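Local coordinates for protein flower-specific defensin (Nicotiana alata, PDB 4CQK) that defends the plant as an antifungal peptide against Fusarium oxysporum and Botrytis cinerea, retards growth of Helicoverpa caterpillars, and here binds a phosphatidylinositol bisphosphate, at residues 15-20 against 29-34; 22-27 against 39-44. One frame throughout, in Å; residues are numbered along the deposited sequence.

Interaction 1: residues 15-20 against 29-34; sequences ITKPPC and FTDGHC. With PIO ([(2R)-2-octanoyloxy-3-[oxidanyl-[(1R,2R,3S,4R,5R,6S)-2,3,6-tris(oxidanyl)-4,5-diphosphonooxy-cyclohexyl]oxy-phosphoryl]oxy-propyl] octanoate), chain O.
Lys-17, at the start of helix 17-26, runs along the edge of strand 31-34 and ends at Asp-31, within the cysteine-stabilised alpha-beta fold. With CG anti to the backbone N (chi1 167°) and every later torsion extended, it reaches the strand as a straight rod. From CB, which bears off to the flank, CG comes 3.4 Å from Gly-32 O. CD is 4.0 Å from His-33 CB, and CE lies 3.1 Å from Asp-31 OD1 and almost as near Gly-32 O. NZ ends the path in a salt bridge, 3.1 Å from Asp-31 OD2 and on its syn lone pair, the side chains crossing at about a right angle. NZ also nears OD1, whose stronger partner is Arg-21 in another salt bridge, so two bases share the carboxylate. Gly-32 O, covered by the lysine methylenes, has no hydrogen-bonding partner. Deeper in, Cys-20 SG lies 3.4 Å from His-33 N and forms one of the fold's helix-to-sheet disulfides, with Cys-41. Cys-34 SG, bonded to Cys-14, rests 3.6 Å from Thr-16 O. The His-33 ring turns away from the lysine toward the lipid: NE2 donates to PIO O51 at 2.9 Å, in the ring plane, with a weaker bond to O53. The lipid phosphate would probably favour a protonated His-33, though nearby Lys-17 would oppose this.

Interaction 2: residues 22-27 against 39-44; sequences KACISE and RRCLCT. With PIO ([(2R)-2-octanoyloxy-3-[oxidanyl-[(1R,2R,3S,4R,5R,6S)-2,3,6-tris(oxidanyl)-4,5-diphosphonooxy-cyclohexyl]oxy-phosphoryl]oxy-propyl] octanoate), chain O.
The Cys-24 to Cys-43 disulfide is one of the bonds that pin the helix to the sheet in the cysteine-stabilised alpha-beta core of this defensin. Both sulfurs lie anti to their own carbonyl carbons, which brings each into the gap between helix 17-26 and strand 41-45; SG to SG is 2.0 Å, with chi3 at -76°. The segment axes approach to 8.2 Å at 47°, and the alpha carbons of the two cysteines are 5.3 Å apart. Cys-24 SG also lies 3.6 Å from Cys-41 SG, the half-cystine that joins Cys-20, and the two disulfides pack side by side. Glu-27, just past the helix, only skirts Cys-43 and gives its carboxylate to Ser-7, Thr-9, the backbone N of Asn-8 and Arg-1 of the second subunit. Leu-42 points away from the helix, to the lipid side of the sheet: its CD1 is 3.9 Å from PIO C6, and its CD2 sits over the centre of one face of the Arg-40 guanidinium. Arg-40, bent at chi3 (-70°), meets PIO O1 at the guanidinium edge through NH2, a weak bond of 3.1 Å, and is also salt-bridged to a second PIO. Two disulfides from one helix to the central strand form the cysteine-stabilised alpha-beta motif, which plant defensins (gamma-thionins) share with scorpion toxins and insect defensins.

Overall arrangement
Interactions 1 and 2 have centres 5 Å apart and share helix 17-26. Their segments alternate along the chain: 15-20, 22-27, 29-34 and 39-44. The helix start lies against the outer strand 31-34, its later turns against the antiparallel neighbour 41-45, the middle of three. The Cys-20 to Cys-41 disulfide joins one interaction to the other, and His-33 N probably bonds to Leu-42 O between the strands. Together they clamp helix on sheet in a 47-residue protein, while His-33, Arg-40 and Leu-42 meet the same PIO. Backbone N atoms of Ile-37 and Leu-38, Ser-35, Lys-4 and Arg-40 of the second subunit also bind it, so the lipid spans both subunits.

Interaction 1: residues 15-20 against 29-34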
loop_
_atom_site.group_PDB
_atom_site.type_symbol
_atom_site.label_atom_id
_atom_site.label_comp_id
_atom_site.label_asym_id
_atom_site.label_seq_id
_atom_site.Cartn_x
_atom_site.Cartn_y
_atom_site.Cartn_z
ATOM N N ILE A 15 7.102 14.530 9.625
ATOM C CA ILE A 15 7.655 15.749 9.052
ATOM C C ILE A 15 8.802 15.403 8.102
ATOM O O ILE A 15 8.796 15.783 6.934
ATOM C CB ILE A 15 8.193 16.666 10.154
ATOM C CG1 ILE A 15 7.103 16.945 11.194
ATOM C CG2 ILE A 15 8.675 17.978 9.556
ATOM C CD1 ILE A 15 5.968 17.761 10.668
ATOM N N THR A 16 9.791 14.685 8.630
ATOM C CA THR A 16 10.945 14.280 7.844
ATOM C C THR A 16 10.991 12.755 7.709
ATOM O O THR A 16 10.421 12.027 8.510
ATOM C CB THR A 16 12.259 14.737 8.496
ATOM O OG1 THR A 16 12.379 14.172 9.808
ATOM C CG2 THR A 16 12.311 16.268 8.587
ATOM N N LYS A 17 11.684 12.284 6.689
ATOM C CA LYS A 17 11.652 10.868 6.377
ATOM C C LYS A 17 12.434 9.960 7.365
ATOM O O LYS A 17 11.902 8.940 7.757
ATOM C CB LYS A 17 12.146 10.640 4.944
ATOM C CG LYS A 17 12.449 9.165 4.666
ATOM C CD LYS A 17 12.720 8.865 3.210
ATOM C CE LYS A 17 13.035 7.380 3.040
ATOM N NZ LYS A 17 13.176 6.936 1.599
ATOM N N PRO A 18 13.687 10.299 7.727
ATOM C CA PRO A 18 14.464 9.272 8.452
ATOM C C PRO A 18 13.811 8.702 9.741
ATOM O O PRO A 18 13.906 7.506 9.967
ATOM C CB PRO A 18 15.816 9.957 8.730
ATOM C CG PRO A 18 15.973 10.923 7.542
ATOM C CD PRO A 18 14.531 11.436 7.297
ATOM N N PRO A 19 13.123 9.524 10.550
ATOM C CA PRO A 19 12.455 8.919 11.718
ATOM C C PRO A 19 11.356 7.912 11.352
ATOM O O PRO A 19 11.126 6.917 12.059
ATOM C CB PRO A 19 11.857 10.131 12.458
ATOM C CG PRO A 19 12.664 11.325 11.951
ATOM C CD PRO A 19 13.053 10.992 10.540
ATOM N N CYS A 20 10.680 8.179 10.246
ATOM C CA CYS A 20 9.647 7.278 9.745
ATOM C C CYS A 20 10.282 6.026 9.153
ATOM O O CYS A 20 9.854 4.886 9.430
ATOM C CB CYS A 20 8.809 7.990 8.696
ATOM S SG CYS A 20 7.597 6.904 7.889
ATOM N N PHE A 29 9.741 -3.675 7.627
ATOM C CA PHE A 29 9.637 -3.157 6.266
ATOM C C PHE A 29 11.001 -2.667 5.862
ATOM O O PHE A 29 11.899 -2.596 6.699
ATOM C CB PHE A 29 8.622 -2.017 6.229
ATOM C CG PHE A 29 7.219 -2.495 6.422
ATOM C CD1 PHE A 29 6.728 -2.712 7.703
ATOM C CD2 PHE A 29 6.405 -2.766 5.321
ATOM C CE1 PHE A 29 5.437 -3.189 7.885
ATOM C CE2 PHE A 29 5.105 -3.242 5.491
ATOM C CZ PHE A 29 4.627 -3.455 6.773
ATOM N N THR A 30 11.200 -2.387 4.586
ATOM C CA THR A 30 12.530 -1.995 4.148
ATOM C C THR A 30 12.727 -0.489 4.028
ATOM O O THR A 30 13.841 -0.047 3.796
ATOM C CB THR A 30 12.924 -2.663 2.818
ATOM O OG1 THR A 30 12.006 -2.269 1.792
ATOM C CG2 THR A 30 12.915 -4.204 2.970
ATOM N N ASP A 31 11.650 0.294 4.153
ATOM C CA ASP A 31 11.762 1.748 4.061
ATOM C C ASP A 31 10.477 2.358 4.609
ATOM O O ASP A 31 9.498 1.662 4.839
ATOM C CB ASP A 31 11.959 2.154 2.581
ATOM C CG ASP A 31 12.322 3.635 2.388
ATOM O OD1 ASP A 31 12.904 4.287 3.295
ATOM O OD2 ASP A 31 12.003 4.131 1.284
ATOM N N GLY A 32 10.474 3.673 4.790
ATOM C CA GLY A 32 9.231 4.360 5.104
ATOM C C GLY A 32 9.386 5.828 4.795
ATOM O O GLY A 32 10.506 6.338 4.721
ATOM N N HIS A 33 8.270 6.520 4.600
ATOM C CA HIS A 33 8.360 7.951 4.363
ATOM C C HIS A 33 7.010 8.609 4.630
ATOM O O HIS A 33 6.018 7.916 4.898
ATOM C CB HIS A 33 8.771 8.216 2.926
ATOM C CG HIS A 33 7.740 7.771 1.952
ATOM N ND1 HIS A 33 7.650 6.466 1.521
ATOM C CD2 HIS A 33 6.690 8.425 1.406
ATOM C CE1 HIS A 33 6.616 6.347 0.706
ATOM N NE2 HIS A 33 6.014 7.519 0.628
ATOM N N CYS A 34 6.969 9.939 4.582
ATOM C CA CYS A 34 5.741 10.645 4.972
ATOM C C CYS A 34 4.704 10.677 3.843
ATOM O O CYS A 34 5.045 10.973 2.677
ATOM C CB CYS A 34 6.051 12.085 5.361
ATOM S SG CYS A 34 7.315 12.211 6.672
HETATM C C1 PIO O . -0.618 9.777 -0.537
HETATM O O1 PIO O . -0.973 10.107 0.796
HETATM P P1 PIO O . -1.577 11.539 1.139
HETATM C C2 PIO O . -1.719 8.933 -1.184
HETATM O O2 PIO O . -1.892 7.756 -0.400
HETATM C C3 PIO O . -1.287 8.543 -2.588
HETATM O O3 PIO O . -2.357 7.852 -3.270
HETATM C C4 PIO O . -0.040 7.696 -2.529
HETATM O O4 PIO O . 0.457 7.349 -3.837
HETATM P P4 PIO O . 0.083 5.925 -4.490
HETATM C C5 PIO O . 1.083 8.478 -1.826
HETATM O O5 PIO O . 2.141 7.541 -1.631
HETATM P P5 PIO O . 3.676 7.908 -1.910
HETATM C C6 PIO O . 0.684 8.999 -0.460
HETATM O O6 PIO O . 1.713 9.898 -0.029
HETATM O O11 PIO O . -0.955 12.600 0.283
HETATM O O12 PIO O . -1.581 11.676 2.635
HETATM O O13 PIO O . -3.117 11.335 0.681
HETATM C C1A PIO O . -7.858 12.073 1.125
HETATM O O1A PIO O . -8.354 11.895 0.025
HETATM C C1B PIO O . -6.689 12.089 -2.172
HETATM O O1B PIO O . -6.597 10.958 -2.572
HETATM C C1C PIO O . -4.156 11.422 1.674
HETATM C C2A PIO O . -8.465 13.027 2.123
HETATM C C2B PIO O . -7.761 13.037 -2.655
HETATM C C2C PIO O . -5.421 11.919 0.989
HETATM O O2C PIO O . -6.637 11.349 1.461
HETATM C C3A PIO O . -7.587 14.268 2.168
HETATM C C3B PIO O . -7.154 14.227 -3.369
HETATM C C3C PIO O . -5.238 11.400 -0.396
HETATM O O3C PIO O . -5.726 12.460 -1.185
HETATM O O41 PIO O . 0.499 4.877 -3.492
HETATM O O42 PIO O . 0.792 5.891 -5.794
HETATM O O43 PIO O . -1.423 6.020 -4.679
HETATM C C4A PIO O . -8.173 15.308 1.215
HETATM C C4B PIO O . -8.269 15.107 -3.929
HETATM O O51 PIO O . 4.037 8.976 -0.893
HETATM O O52 PIO O . 3.788 8.475 -3.289
HETATM O O53 PIO O . 4.431 6.640 -1.635
HETATM C C5A PIO O . -7.086 16.130 0.537
HETATM C C5B PIO O . -9.042 14.358 -5.004
HETATM C C6A PIO O . -7.684 17.266 -0.287
HETATM C C6B PIO O . -10.339 15.067 -5.381
HETATM C C7A PIO O . -9.207 17.295 -0.189
HETATM C C7B PIO O . -10.044 16.424 -6.009
HETATM C C8A PIO O . -9.710 18.685 0.148
HETATM C C8B PIO O . -10.562 16.489 -7.430
#

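Interaction 2: residues 22-27 against 39-44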
loop_
_atom_site.group_PDB
_atom_site.type_symbol
_atom_site.label_atom_id
_atom_site.label_comp_id
_atom_site.label_asym_id
_atom_site.label_seq_id
_atom_site.Cartn_x
_atom_site.Cartn_y
_atom_site.Cartn_z
ATOM N N LYS A 22 13.057 4.753 10.039
ATOM C CA LYS A 22 13.548 3.954 11.199
ATOM C C LYS A 22 12.421 3.115 11.857
ATOM O O LYS A 22 12.606 1.921 12.157
ATOM C CB LYS A 22 14.217 4.902 12.220
ATOM C CG LYS A 22 14.914 4.182 13.376
ATOM C CD LYS A 22 15.638 5.166 14.306
ATOM C CE LYS A 22 16.739 5.976 13.594
ATOM N NZ LYS A 22 17.766 5.154 12.862
ATOM N N ALA A 23 11.256 3.736 12.074
ATOM C CA ALA A 23 10.131 3.039 12.670
ATOM C C ALA A 23 9.712 1.886 11.751
ATOM O O ALA A 23 9.441 0.774 12.208
ATOM C CB ALA A 23 8.944 4.012 12.914
ATOM N N CYS A 24 9.675 2.144 10.444
ATOM C CA CYS A 24 9.218 1.108 9.519
ATOM C C CYS A 24 10.204 -0.067 9.449
ATOM O O CYS A 24 9.784 -1.238 9.322
ATOM C CB CYS A 24 8.972 1.677 8.134
ATOM S SG CYS A 24 7.589 2.840 8.073
ATOM N N ILE A 25 11.503 0.225 9.523
ATOM C CA ILE A 25 12.492 -0.858 9.559
ATOM C C ILE A 25 12.252 -1.692 10.817
ATOM O O ILE A 25 12.344 -2.918 10.785
ATOM C CB ILE A 25 13.934 -0.302 9.526
ATOM C CG1 ILE A 25 14.199 0.229 8.115
ATOM C CG2 ILE A 25 14.973 -1.395 9.927
ATOM C CD1 ILE A 25 15.403 1.152 8.054
ATOM N N SER A 26 11.900 -1.035 11.916
ATOM C CA SER A 26 11.658 -1.777 13.156
ATOM C C SER A 26 10.401 -2.643 13.077
ATOM O O SER A 26 10.227 -3.540 13.892
ATOM C CB SER A 26 11.571 -0.840 14.367
ATOM O OG SER A 26 10.295 -0.219 14.483
ATOM N N GLU A 27 9.534 -2.366 12.101
ATOM C CA GLU A 27 8.322 -3.139 11.881
ATOM C C GLU A 27 8.488 -4.165 10.760
ATOM O O GLU A 27 7.513 -4.734 10.287
ATOM C CB GLU A 27 7.183 -2.175 11.506
ATOM C CG GLU A 27 6.751 -1.292 12.692
ATOM C CD GLU A 27 5.626 -0.346 12.355
ATOM O OE1 GLU A 27 4.693 -0.749 11.635
ATOM O OE2 GLU A 27 5.672 0.805 12.827
ATOM N N ARG A 39 0.435 13.422 6.128
ATOM C CA ARG A 39 1.613 13.330 6.988
ATOM C C ARG A 39 1.569 12.098 7.897
ATOM O O ARG A 39 2.026 12.137 9.057
ATOM C CB ARG A 39 1.774 14.602 7.856
ATOM C CG ARG A 39 1.711 15.927 7.098
ATOM C CD ARG A 39 2.504 15.925 5.772
ATOM N NE ARG A 39 3.930 15.666 5.976
ATOM C CZ ARG A 39 4.833 15.644 4.999
ATOM N NH1 ARG A 39 4.460 15.853 3.735
ATOM N NH2 ARG A 39 6.113 15.428 5.282
ATOM N N ARG A 40 1.042 10.993 7.365
ATOM C CA ARG A 40 1.177 9.687 7.981
ATOM C C ARG A 40 2.577 9.181 7.749
ATOM O O ARG A 40 3.272 9.683 6.859
ATOM C CB ARG A 40 0.193 8.715 7.337
ATOM C CG ARG A 40 -1.265 9.165 7.518
ATOM C CD ARG A 40 -2.176 8.324 6.627
ATOM N NE ARG A 40 -1.972 8.653 5.212
ATOM C CZ ARG A 40 -2.519 7.973 4.213
ATOM N NH1 ARG A 40 -3.272 6.911 4.498
ATOM N NH2 ARG A 40 -2.285 8.321 2.933
ATOM N N CYS A 41 2.998 8.200 8.538
ATOM C CA CYS A 41 4.230 7.460 8.239
ATOM C C CYS A 41 3.840 6.205 7.470
ATOM O O CYS A 41 3.135 5.361 8.007
ATOM C CB CYS A 41 4.975 7.112 9.542
ATOM S SG CYS A 41 6.423 6.042 9.310
ATOM N N LEU A 42 4.259 6.100 6.204
ATOM C CA LEU A 42 3.932 4.941 5.376
ATOM C C LEU A 42 5.164 4.049 5.245
ATOM O O LEU A 42 6.267 4.534 4.961
ATOM C CB LEU A 42 3.511 5.381 3.972
ATOM C CG LEU A 42 2.368 6.400 3.943
ATOM C CD1 LEU A 42 2.024 6.796 2.496
ATOM C CD2 LEU A 42 1.185 5.828 4.641
ATOM N N CYS A 43 4.993 2.747 5.457
ATOM C CA CYS A 43 6.100 1.789 5.339
ATOM C C CYS A 43 6.000 1.037 4.019
ATOM O O CYS A 43 4.891 0.803 3.529
ATOM C CB CYS A 43 5.993 0.746 6.463
ATOM S SG CYS A 43 6.065 1.480 8.141
ATOM N N THR A 44 7.140 0.621 3.460
ATOM C CA THR A 44 7.115 -0.058 2.170
ATOM C C THR A 44 8.062 -1.235 2.194
ATOM O O THR A 44 9.053 -1.218 2.920
ATOM C CB THR A 44 7.525 0.883 1.018
ATOM O OG1 THR A 44 8.763 1.528 1.342
ATOM C CG2 THR A 44 6.463 1.955 0.788
HETATM C C1 PIO O . -0.618 9.777 -0.537
HETATM O O1 PIO O . -0.973 10.107 0.796
HETATM P P1 PIO O . -1.577 11.539 1.139
HETATM C C2 PIO O . -1.719 8.933 -1.184
HETATM O O2 PIO O . -1.892 7.756 -0.400
HETATM C C3 PIO O . -1.287 8.543 -2.588
HETATM O O3 PIO O . -2.357 7.852 -3.270
HETATM C C4 PIO O . -0.040 7.696 -2.529
HETATM O O4 PIO O . 0.457 7.349 -3.837
HETATM P P4 PIO O . 0.083 5.925 -4.490
HETATM C C5 PIO O . 1.083 8.478 -1.826
HETATM O O5 PIO O . 2.141 7.541 -1.631
HETATM P P5 PIO O . 3.676 7.908 -1.910
HETATM C C6 PIO O . 0.684 8.999 -0.460
HETATM O O6 PIO O . 1.713 9.898 -0.029
HETATM O O11 PIO O . -0.955 12.600 0.283
HETATM O O12 PIO O . -1.581 11.676 2.635
HETATM O O13 PIO O . -3.117 11.335 0.681
HETATM C C1A PIO O . -7.858 12.073 1.125
HETATM O O1A PIO O . -8.354 11.895 0.025
HETATM C C1B PIO O . -6.689 12.089 -2.172
HETATM O O1B PIO O . -6.597 10.958 -2.572
HETATM C C1C PIO O . -4.156 11.422 1.674
HETATM C C2A PIO O . -8.465 13.027 2.123
HETATM C C2B PIO O . -7.761 13.037 -2.655
HETATM C C2C PIO O . -5.421 11.919 0.989
HETATM O O2C PIO O . -6.637 11.349 1.461
HETATM C C3A PIO O . -7.587 14.268 2.168
HETATM C C3B PIO O . -7.154 14.227 -3.369
HETATM C C3C PIO O . -5.238 11.400 -0.396
HETATM O O3C PIO O . -5.726 12.460 -1.185
HETATM O O41 PIO O . 0.499 4.877 -3.492
HETATM O O42 PIO O . 0.792 5.891 -5.794
HETATM O O43 PIO O . -1.423 6.020 -4.679
HETATM C C4A PIO O . -8.173 15.308 1.215
HETATM C C4B PIO O . -8.269 15.107 -3.929
HETATM O O51 PIO O . 4.037 8.976 -0.893
HETATM O O52 PIO O . 3.788 8.475 -3.289
HETATM O O53 PIO O . 4.431 6.640 -1.635
HETATM C C5A PIO O . -7.086 16.130 0.537
HETATM C C5B PIO O . -9.042 14.358 -5.004
HETATM C C6A PIO O . -7.684 17.266 -0.287
HETATM C C6B PIO O . -10.339 15.067 -5.381
HETATM C C7A PIO O . -9.207 17.295 -0.189
HETATM C C7B PIO O . -10.044 16.424 -6.009
HETATM C C8A PIO O . -9.710 18.685 0.148
HETATM C C8B PIO O . -10.562 16.489 -7.430
#